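Local atomic coordinates of superoxide dismutase [Cu-Zn] (Bacteroidetes bacterium GWA2_30_7, PDB entry 7B4O), a protein that probably catalyses the dismutation of superoxide to oxygen and hydrogen peroxide as a copper-zinc superoxide dismutase, here holding zinc in the copper position too. Residues A[49-54]-A[75-80]; A[57-60]-A[64-67]; A[85-90]-A[114-119]; A[110-113]-A[118-121]. One frame throughout, in Å; residues are numbered along the deposited sequence.

Contact 1: residues A[49-54]-A[75-80]. With ZN (zinc ion), chain E; ZN (zinc ion), chain F.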
loop_
_atom_site.group_PDB
_atom_site.type_symbol
_atom_site.label_atom_id
_atom_site.label_comp_id
_atom_site.label_asym_id
_atom_site.label_seq_id
_atom_site.Cartn_x
_atom_site.Cartn_y
_atom_site.Cartn_z
ATOM N N GLY A 49 6.762 -13.893 -12.887
ATOM C CA GLY A 49 7.243 -12.507 -12.900
ATOM C C GLY A 49 6.921 -11.801 -11.602
ATOM O O GLY A 49 5.802 -11.925 -11.084
ATOM N N PHE A 50 7.889 -11.042 -11.108
ATOM C CA PHE A 50 7.872 -10.442 -9.754
ATOM C C PHE A 50 8.411 -9.022 -9.902
ATOM O O PHE A 50 9.638 -8.863 -10.052
ATOM C CB PHE A 50 8.714 -11.323 -8.824
ATOM C CG PHE A 50 8.717 -10.932 -7.374
ATOM C CD1 PHE A 50 7.634 -11.202 -6.551
ATOM C CD2 PHE A 50 9.841 -10.345 -6.815
ATOM C CE1 PHE A 50 7.665 -10.853 -5.203
ATOM C CE2 PHE A 50 9.883 -10.008 -5.472
ATOM C CZ PHE A 50 8.792 -10.261 -4.671
ATOM N N HIS A 51 7.535 -8.025 -9.929
ATOM C CA HIS A 51 7.911 -6.661 -10.368
ATOM C C HIS A 51 7.364 -5.581 -9.456
ATOM O O HIS A 51 6.262 -5.733 -8.900
ATOM C CB HIS A 51 7.368 -6.369 -11.762
ATOM C CG HIS A 51 7.770 -7.341 -12.805
ATOM N ND1 HIS A 51 6.901 -7.685 -13.814
ATOM C CD2 HIS A 51 8.909 -8.042 -12.996
ATOM C CE1 HIS A 51 7.503 -8.539 -14.622
ATOM N NE2 HIS A 51 8.738 -8.790 -14.124
ATOM N N ILE A 52 8.099 -4.473 -9.392
ATOM C CA ILE A 52 7.559 -3.205 -8.855
ATOM C C ILE A 52 6.964 -2.455 -10.033
ATOM O O ILE A 52 7.709 -2.197 -11.039
ATOM C CB ILE A 52 8.621 -2.367 -8.130
ATOM C CG1 ILE A 52 9.374 -3.189 -7.084
ATOM C CG2 ILE A 52 7.983 -1.130 -7.537
ATOM C CD1 ILE A 52 10.444 -2.422 -6.356
ATOM N N HIS A 53 5.679 -2.138 -9.963
ATOM C CA HIS A 53 4.983 -1.345 -10.994
ATOM C C HIS A 53 4.838 0.098 -10.507
ATOM O O HIS A 53 5.038 0.368 -9.311
ATOM C CB HIS A 53 3.674 -2.020 -11.396
ATOM C CG HIS A 53 3.840 -3.191 -12.313
ATOM N ND1 HIS A 53 3.167 -3.277 -13.504
ATOM C CD2 HIS A 53 4.575 -4.318 -12.226
ATOM C CE1 HIS A 53 3.481 -4.408 -14.119
ATOM N NE2 HIS A 53 4.306 -5.091 -13.343
ATOM N N GLU A 54 4.539 1.007 -11.427
ATOM C CA GLU A 54 4.765 2.457 -11.221
ATOM C C GLU A 54 3.663 3.075 -10.347
ATOM O O GLU A 54 3.936 4.099 -9.728
ATOM C CB GLU A 54 4.884 3.150 -12.577
ATOM C CG GLU A 54 3.625 3.050 -13.414
ATOM C CD GLU A 54 3.765 3.618 -14.812
ATOM O OE1 GLU A 54 4.535 4.581 -14.944
ATOM O OE2 GLU A 54 3.061 3.157 -15.743
ATOM N N LYS A 75 14.927 3.159 -18.645
ATOM C CA LYS A 75 15.820 2.099 -19.154
ATOM C C LYS A 75 14.975 0.944 -19.700
ATOM O O LYS A 75 13.732 1.012 -19.642
ATOM C CB LYS A 75 16.804 1.710 -18.049
ATOM C CG LYS A 75 17.867 2.793 -17.834
ATOM C CD LYS A 75 18.905 2.494 -16.783
ATOM C CE LYS A 75 19.767 1.292 -17.094
ATOM N NZ LYS A 75 20.621 1.512 -18.280
ATOM N N SER A 76 15.654 -0.036 -20.284
ATOM C CA SER A 76 15.046 -1.245 -20.888
ATOM C C SER A 76 14.725 -2.254 -19.791
ATOM O O SER A 76 15.322 -2.188 -18.728
ATOM C CB SER A 76 15.956 -1.842 -21.921
ATOM O OG SER A 76 16.158 -0.927 -22.972
ATOM N N HIS A 77 13.820 -3.182 -20.083
ATOM C CA HIS A 77 13.468 -4.302 -19.180
ATOM C C HIS A 77 14.630 -5.293 -19.138
ATOM O O HIS A 77 15.191 -5.608 -20.208
ATOM C CB HIS A 77 12.199 -4.987 -19.656
ATOM C CG HIS A 77 11.793 -6.108 -18.764
ATOM N ND1 HIS A 77 11.256 -5.911 -17.498
ATOM C CD2 HIS A 77 11.932 -7.444 -18.913
ATOM C CE1 HIS A 77 11.042 -7.088 -16.944
ATOM N NE2 HIS A 77 11.441 -8.039 -17.783
ATOM N N GLY A 78 14.946 -5.828 -17.965
ATOM C CA GLY A 78 15.954 -6.891 -17.844
ATOM C C GLY A 78 15.818 -7.677 -16.564
ATOM O O GLY A 78 14.741 -7.622 -15.932
ATOM N N ALA A 79 16.883 -8.388 -16.215
ATOM C CA ALA A 79 17.000 -9.216 -14.997
ATOM C C ALA A 79 17.529 -8.359 -13.858
ATOM O O ALA A 79 18.206 -7.359 -14.090
ATOM C CB ALA A 79 17.898 -10.392 -15.269
ATOM N N PRO A 80 17.271 -8.743 -12.592
ATOM C CA PRO A 80 17.790 -8.009 -11.440
ATOM C C PRO A 80 19.302 -7.730 -11.510
ATOM O O PRO A 80 19.727 -6.656 -11.091
ATOM C CB PRO A 80 17.466 -8.924 -10.244
ATOM C CG PRO A 80 16.331 -9.787 -10.705
ATOM C CD PRO A 80 16.412 -9.869 -12.209
HETATM ZN ZN ZN E . 5.082 -6.725 -14.255
HETATM ZN ZN ZN F . 10.755 -4.247 -16.385
#
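His51 and His77 meet as an offset edge-to-face pair, the edge of the His77 imidazole turned toward the face of His51. Their planes stand at 82° and the ring centroids are 5.7 Å apart, and the side chains themselves cross at about a right angle. The closest approach, His51 NE2 to His77 CE1 at 4.0 Å, comes in near the plane of the His77 ring but strikes the His51 ring obliquely.

Each ring is fixed by a different metal. His51 ND1 binds one zinc ion at 2.1 Å, and His53, two residues along the same strand, adds NE2 at 2.0 Å; His126 is a further ligand. His77 instead holds its CG anti to the backbone N (chi1 -179°), a reach that brings ND1 within 2.1 Å of the second zinc ion. The far nitrogens are also tied down: NE2 of both histidines is hydrogen-bonded to Asp130, one to each carboxylate oxygen. This is the secondary bridge of copper-zinc superoxide dismutases, a second-shell carboxylate linking the copper and zinc sites, and with the metals it leaves neither ring much freedom to turn.

His51 and His53 lie on strand 46-53, between strands 89-95 and 122-126 in the antiparallel sheet, whereas His77 belongs to the long loop that leaves strand 46-53 and returns as strand 89-95.

Contact 2: residues A[57-60]-A[64-67]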
loop_
_atom_site.group_PDB
_atom_site.type_symbol
_atom_site.label_atom_id
_atom_site.label_comp_id
_atom_site.label_asym_id
_atom_site.label_seq_id
_atom_site.Cartn_x
_atom_site.Cartn_y
_atom_site.Cartn_z
ATOM N N ASP A 57 -1.683 1.463 -7.013
ATOM C CA ASP A 57 -3.144 1.498 -7.249
ATOM C C ASP A 57 -3.576 0.074 -7.590
ATOM O O ASP A 57 -3.392 -0.353 -8.750
ATOM C CB ASP A 57 -3.526 2.512 -8.326
ATOM C CG ASP A 57 -5.022 2.611 -8.555
ATOM O OD1 ASP A 57 -5.745 1.717 -8.063
ATOM O OD2 ASP A 57 -5.445 3.548 -9.251
ATOM N N CYS A 58 -4.094 -0.646 -6.597
ATOM C CA CYS A 58 -4.542 -2.050 -6.751
ATOM C C CYS A 58 -6.069 -2.107 -6.877
ATOM O O CYS A 58 -6.638 -3.185 -6.630
ATOM C CB CYS A 58 -4.038 -2.903 -5.596
ATOM S SG CYS A 58 -2.235 -3.074 -5.539
ATOM N N SER A 59 -6.711 -1.018 -7.306
ATOM C CA SER A 59 -8.192 -0.926 -7.364
ATOM C C SER A 59 -8.774 -1.742 -8.530
ATOM O O SER A 59 -9.922 -2.155 -8.422
ATOM C CB SER A 59 -8.647 0.505 -7.390
ATOM O OG SER A 59 -8.213 1.155 -8.560
ATOM N N ALA A 60 -8.048 -1.946 -9.628
ATOM C CA ALA A 60 -8.612 -2.632 -10.819
ATOM C C ALA A 60 -8.794 -4.130 -10.558
ATOM O O ALA A 60 -7.930 -4.737 -9.901
ATOM C CB ALA A 60 -7.744 -2.423 -12.028
ATOM N N THR A 64 -4.538 -3.857 -13.577
ATOM C CA THR A 64 -4.019 -2.963 -14.643
ATOM C C THR A 64 -3.836 -1.538 -14.104
ATOM O O THR A 64 -3.044 -0.792 -14.684
ATOM C CB THR A 64 -4.888 -3.011 -15.902
ATOM O OG1 THR A 64 -6.236 -2.695 -15.558
ATOM C CG2 THR A 64 -4.791 -4.357 -16.581
ATOM N N SER A 65 -4.533 -1.168 -13.031
ATOM C CA SER A 65 -4.402 0.149 -12.358
ATOM C C SER A 65 -2.965 0.380 -11.863
ATOM O O SER A 65 -2.616 1.542 -11.602
ATOM C CB SER A 65 -5.397 0.249 -11.245
ATOM O OG SER A 65 -5.343 -0.896 -10.389
ATOM N N ALA A 66 -2.167 -0.672 -11.689
ATOM C CA ALA A 66 -0.783 -0.558 -11.183
ATOM C C ALA A 66 0.119 0.037 -12.274
ATOM O O ALA A 66 1.268 0.426 -11.958
ATOM C CB ALA A 66 -0.274 -1.886 -10.693
ATOM N N GLY A 67 -0.354 0.127 -13.514
ATOM C CA GLY A 67 0.425 0.689 -14.631
ATOM C C GLY A 67 1.584 -0.210 -15.022
ATOM O O GLY A 67 1.528 -1.418 -14.768
#
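With chi1 at 50°, Ser65 tucks its OG between its own backbone N and carbonyl carbon, aiming the hydroxyl at the backbone of Asp57 and Ala60. Asp57 in turn swings CG anti to its backbone N (chi1 -178°), which brings the carboxylate beside Ser65 CB, with CG 3.6 Å from that carbon.

Ser65 OG is used twice. It donates to Asp57 O at 2.6 Å, standing well above the carbonyl plane, and accepts from Ala60 N at 3.0 Å along a nearly straight N-H (160°). The methyl of Ala60 points toward the 3-10 segment 64-66 and packs on the same hydroxyl, its CB 3.3 Å from Ser65 OG.

Within 57-60 itself, Asp57 OD1 takes two donors: Ser59 OG at 2.6 Å, on its syn lone pair, and Ser59 N at 3.0 Å, which closes an Asx turn. Were Asp57 replaced by an alanine, the hydroxyl and amide of Ser59 would probably lose their shared acceptor, leaving the Asx turn without its closing bond.

Cys58, inside that turn, is disulfide-bonded to Cys146 and packs on Tyr14 of the second subunit. One serine hydroxyl and one carboxylate oxygen thus each satisfy two polar groups, pinning the backbone of the disulfide-bearing loop where it meets the partner subunit.

Contact 3: residues A[85-90]-A[114-119]. With ZN (zinc ion), chain F; ZN (zinc ion), chain H.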
loop_
_atom_site.group_PDB
_atom_site.type_symbol
_atom_site.label_atom_id
_atom_site.label_comp_id
_atom_site.label_asym_id
_atom_site.label_seq_id
_atom_site.Cartn_x
_atom_site.Cartn_y
_atom_site.Cartn_z
ATOM N N ARG A 85 18.180 -2.542 -16.803
ATOM C CA ARG A 85 16.946 -3.004 -16.129
ATOM C C ARG A 85 16.136 -1.802 -15.655
ATOM O O ARG A 85 16.694 -0.715 -15.458
ATOM C CB ARG A 85 17.263 -3.933 -14.954
ATOM C CG ARG A 85 18.015 -3.263 -13.816
ATOM C CD ARG A 85 18.056 -4.128 -12.569
ATOM N NE ARG A 85 16.982 -3.797 -11.626
ATOM C CZ ARG A 85 16.990 -4.110 -10.340
ATOM N NH1 ARG A 85 17.994 -4.800 -9.826
ATOM N NH2 ARG A 85 15.999 -3.717 -9.566
ATOM N N HIS A 86 14.844 -2.028 -15.460
ATOM C CA HIS A 86 13.946 -1.120 -14.722
ATOM C C HIS A 86 14.261 -1.265 -13.233
ATOM O O HIS A 86 14.642 -2.372 -12.813
ATOM C CB HIS A 86 12.484 -1.513 -14.975
ATOM C CG HIS A 86 12.084 -1.475 -16.407
ATOM N ND1 HIS A 86 11.193 -2.362 -16.956
ATOM C CD2 HIS A 86 12.461 -0.652 -17.409
ATOM C CE1 HIS A 86 11.017 -2.053 -18.226
ATOM N NE2 HIS A 86 11.782 -1.026 -18.525
ATOM N N ILE A 87 14.113 -0.193 -12.463
ATOM C CA ILE A 87 14.202 -0.300 -10.983
ATOM C C ILE A 87 13.269 -1.435 -10.535
ATOM O O ILE A 87 13.657 -2.221 -9.658
ATOM C CB ILE A 87 13.871 1.028 -10.289
ATOM C CG1 ILE A 87 14.865 2.138 -10.643
ATOM C CG2 ILE A 87 13.791 0.819 -8.785
ATOM C CD1 ILE A 87 16.317 1.803 -10.380
ATOM N N GLY A 88 12.102 -1.554 -11.162
ATOM C CA GLY A 88 11.089 -2.540 -10.727
ATOM C C GLY A 88 11.373 -3.973 -11.156
ATOM O O GLY A 88 10.515 -4.841 -10.884
ATOM N N ASP A 89 12.478 -4.262 -11.842
ATOM C CA ASP A 89 12.742 -5.612 -12.399
ATOM C C ASP A 89 13.353 -6.524 -11.341
ATOM O O ASP A 89 14.581 -6.637 -11.267
ATOM C CB ASP A 89 13.606 -5.523 -13.658
ATOM C CG ASP A 89 12.865 -4.911 -14.827
ATOM O OD1 ASP A 89 11.601 -4.797 -14.751
ATOM O OD2 ASP A 89 13.550 -4.547 -15.811
ATOM N N LEU A 90 12.499 -7.166 -10.531
ATOM C CA LEU A 90 12.954 -8.056 -9.437
ATOM C C LEU A 90 12.899 -9.524 -9.893
ATOM O O LEU A 90 13.054 -10.388 -9.039
ATOM C CB LEU A 90 12.104 -7.832 -8.182
ATOM C CG LEU A 90 11.874 -6.384 -7.751
ATOM C CD1 LEU A 90 11.280 -6.346 -6.354
ATOM C CD2 LEU A 90 13.140 -5.532 -7.784
ATOM N N GLY A 114 13.818 9.678 -2.332
ATOM C CA GLY A 114 14.151 10.360 -3.593
ATOM C C GLY A 114 13.389 9.789 -4.777
ATOM O O GLY A 114 12.399 9.061 -4.555
ATOM N N GLU A 115 13.865 10.093 -5.991
ATOM C CA GLU A 115 13.179 9.822 -7.288
ATOM C C GLU A 115 13.017 8.315 -7.528
ATOM O O GLU A 115 12.019 7.930 -8.157
ATOM C CB GLU A 115 13.962 10.448 -8.445
ATOM C CG GLU A 115 13.961 11.968 -8.409
ATOM C CD GLU A 115 14.767 12.654 -9.505
ATOM O OE1 GLU A 115 15.175 11.962 -10.467
ATOM O OE2 GLU A 115 14.983 13.881 -9.394
ATOM N N HIS A 116 13.979 7.505 -7.085
ATOM C CA HIS A 116 13.984 6.029 -7.260
ATOM C C HIS A 116 13.202 5.342 -6.132
ATOM O O HIS A 116 13.210 4.092 -6.122
ATOM C CB HIS A 116 15.417 5.476 -7.304
ATOM C CG HIS A 116 16.192 5.839 -8.523
ATOM N ND1 HIS A 116 17.468 5.330 -8.773
ATOM C CD2 HIS A 116 15.893 6.649 -9.563
ATOM C CE1 HIS A 116 17.908 5.820 -9.909
ATOM N NE2 HIS A 116 16.962 6.628 -10.412
ATOM N N SER A 117 12.614 6.088 -5.182
ATOM C CA SER A 117 11.984 5.476 -3.982
ATOM C C SER A 117 10.887 4.521 -4.434
ATOM O O SER A 117 10.055 4.909 -5.261
ATOM C CB SER A 117 11.420 6.456 -2.993
ATOM O OG SER A 117 10.799 5.753 -1.921
ATOM N N ILE A 118 10.858 3.330 -3.846
ATOM C CA ILE A 118 9.802 2.318 -4.130
ATOM C C ILE A 118 8.610 2.533 -3.209
ATOM O O ILE A 118 7.597 1.827 -3.393
ATOM C CB ILE A 118 10.359 0.892 -4.031
ATOM C CG1 ILE A 118 10.774 0.533 -2.601
ATOM C CG2 ILE A 118 11.479 0.708 -5.044
ATOM C CD1 ILE A 118 11.032 -0.932 -2.409
ATOM N N ILE A 119 8.687 3.448 -2.251
ATOM C CA ILE A 119 7.559 3.665 -1.301
ATOM C C ILE A 119 6.360 4.201 -2.083
ATOM O O ILE A 119 6.492 5.183 -2.822
ATOM C CB ILE A 119 7.957 4.609 -0.154
ATOM C CG1 ILE A 119 9.143 4.083 0.653
ATOM C CG2 ILE A 119 6.755 4.897 0.724
ATOM C CD1 ILE A 119 8.963 2.728 1.265
HETATM ZN ZN ZN F . 10.755 -4.247 -16.385
HETATM ZN ZN ZN H . 14.085 10.823 -11.737
#
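Ile87 lays its CD1 methyl over one face of the His116 imidazole, 4.0 Å from ND1, the two side chains crossing at about a right angle. A second branch does separate work: CG2, anti to the backbone N, meets CG2 of Ile118 in a looser apolar contact at 4.4 Å. The bridge between the loops is therefore made by a single isoleucine.

The next shell holds both partners in place. His116 is tied by its NE2 to Glu73, which limits rotation of the ring under the methyl. On the other side, Arg85 curls back along its own segment: NE donates to His86 O at 3.0 Å in an almost linear bond (176°), and NH2 reaches Ile87 O at 2.8 Å, both acceptors lying in the guanidinium plane. Asp107 forms a salt bridge with NH2 as well. Asp89 N approaches His86 O from the opposite face to Arg85 NE, closing a type I turn around Ile87.

Farther out, Asp89 OD2 accepts from His86 N while OD1 binds zinc at 1.9 Å, beside His86 ND1 at 2.0 Å. With His69 and His77 these complete the three-histidine, one-aspartate zinc site characteristic of copper-zinc superoxide dismutases.

Contact 4: residues A[110-113]-A[118-121]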
loop_
_atom_site.group_PDB
_atom_site.type_symbol
_atom_site.label_atom_id
_atom_site.label_comp_id
_atom_site.label_asym_id
_atom_site.label_seq_id
_atom_site.Cartn_x
_atom_site.Cartn_y
_atom_site.Cartn_z
ATOM N N ILE A 110 17.193 -0.654 -5.614
ATOM C CA ILE A 110 15.963 -0.123 -4.962
ATOM C C ILE A 110 16.356 0.686 -3.713
ATOM O O ILE A 110 17.281 0.281 -2.973
ATOM C CB ILE A 110 14.930 -1.239 -4.701
ATOM C CG1 ILE A 110 15.428 -2.318 -3.744
ATOM C CG2 ILE A 110 14.467 -1.845 -6.023
ATOM C CD1 ILE A 110 14.506 -3.524 -3.704
ATOM N N VAL A 111 15.692 1.825 -3.516
ATOM C CA VAL A 111 15.901 2.728 -2.343
ATOM C C VAL A 111 14.537 3.153 -1.792
ATOM O O VAL A 111 13.514 2.881 -2.455
ATOM C CB VAL A 111 16.766 3.947 -2.711
ATOM C CG1 VAL A 111 18.162 3.532 -3.159
ATOM C CG2 VAL A 111 16.110 4.802 -3.776
ATOM N N PHE A 112 14.529 3.807 -0.628
ATOM C CA PHE A 112 13.298 4.211 0.097
ATOM C C PHE A 112 13.130 5.733 0.122
ATOM O O PHE A 112 12.208 6.209 0.808
ATOM C CB PHE A 112 13.313 3.672 1.527
ATOM C CG PHE A 112 13.508 2.179 1.641
ATOM C CD1 PHE A 112 12.824 1.299 0.816
ATOM C CD2 PHE A 112 14.375 1.651 2.581
ATOM C CE1 PHE A 112 13.023 -0.069 0.922
ATOM C CE2 PHE A 112 14.560 0.281 2.688
ATOM C CZ PHE A 112 13.888 -0.580 1.860
ATOM N N GLU A 113 13.979 6.483 -0.578
ATOM C CA GLU A 113 13.892 7.970 -0.586
ATOM C C GLU A 113 14.295 8.484 -1.968
ATOM O O GLU A 113 15.007 7.753 -2.665
ATOM C CB GLU A 113 14.739 8.570 0.537
ATOM C CG GLU A 113 16.207 8.208 0.467
ATOM C CD GLU A 113 17.084 9.027 1.403
ATOM O OE1 GLU A 113 18.214 9.394 1.002
ATOM O OE2 GLU A 113 16.626 9.316 2.527
ATOM N N ILE A 118 10.858 3.330 -3.846
ATOM C CA ILE A 118 9.802 2.318 -4.130
ATOM C C ILE A 118 8.610 2.533 -3.209
ATOM O O ILE A 118 7.597 1.827 -3.393
ATOM C CB ILE A 118 10.359 0.892 -4.031
ATOM C CG1 ILE A 118 10.774 0.533 -2.601
ATOM C CG2 ILE A 118 11.479 0.708 -5.044
ATOM C CD1 ILE A 118 11.032 -0.932 -2.409
ATOM N N ILE A 119 8.687 3.448 -2.251
ATOM C CA ILE A 119 7.559 3.665 -1.301
ATOM C C ILE A 119 6.360 4.201 -2.083
ATOM O O ILE A 119 6.492 5.183 -2.822
ATOM C CB ILE A 119 7.957 4.609 -0.154
ATOM C CG1 ILE A 119 9.143 4.083 0.653
ATOM C CG2 ILE A 119 6.755 4.897 0.724
ATOM C CD1 ILE A 119 8.963 2.728 1.265
ATOM N N GLY A 120 5.205 3.564 -1.904
ATOM C CA GLY A 120 3.947 3.961 -2.560
ATOM C C GLY A 120 3.831 3.406 -3.968
ATOM O O GLY A 120 2.829 3.707 -4.633
ATOM N N ARG A 121 4.797 2.611 -4.414
ATOM C CA ARG A 121 4.676 1.886 -5.694
ATOM C C ARG A 121 3.966 0.560 -5.406
ATOM O O ARG A 121 3.661 0.278 -4.233
ATOM C CB ARG A 121 6.051 1.692 -6.343
ATOM C CG ARG A 121 6.850 2.980 -6.488
ATOM C CD ARG A 121 6.200 3.978 -7.409
ATOM N NE ARG A 121 6.900 5.257 -7.388
ATOM C CZ ARG A 121 6.652 6.273 -8.202
ATOM N NH1 ARG A 121 5.737 6.167 -9.148
ATOM N NH2 ARG A 121 7.338 7.397 -8.065
#
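Ile118 N donates to Val111 O at 3.0 Å (157°), the one polar link between the segments, and it draws together two parts of the same loop. Within 118-121 a second backbone bond, from Arg121 N to Ile118 O, closes a type II turn, with Gly120 at the third position, where a type II turn has positive phi.

The remaining contacts are van der Waals packing, mostly apolar, and centre on Ile118, whose two branches part to either partner. CG2 packs against CB of Ile110 at 4.0 Å. CG1, placed between the backbone N and carbonyl carbon (chi1 66°), carries CD1 to the edge of the Phe112 ring, 4.0 Å from CE1 and in the ring plane; these two side chains run side by side. Ile119 adds a second aliphatic surface, its CD1 4.1 Å from Phe112 CD1 and its CG1 beside Phe112 O. Shortening Ile118 to an alanine is likely to open a gap between Ile110 and the edge of Phe112, leaving that ring less firmly held.

The cluster is covered by Phe27 of strand 22-30, Val34 of strand 33-41 and Ile52 of strand 46-53. Gly120 and Arg121 bond to Ile149 of strand 143-151, and Ile119 packs on Gly120 of the second subunit.

Contact 1 spans the metal centre, whose two zinc ions, the one in the copper position and the one in the zinc position, lie 6.5 Å apart. Contact 3, its centre about 9 Å away, supplies two more ligands to the second ion and meets contact 1 through the Ile52 N to Gly88 O pair at 2.9 Å. Contact 4 shares Ile118 and Ile119 with contact 3 and extends it toward the subunit interface; it reaches contact 1 where Arg121 NH1 lies 2.8 Å from Glu54 O, a probable hydrogen bond. Contact 2 reaches the metal site indirectly, as Gly67 O lies 2.8 Å from ND1 of the zinc ligand His53. Contacts 2 and 4 do not touch, yet both meet the second subunit.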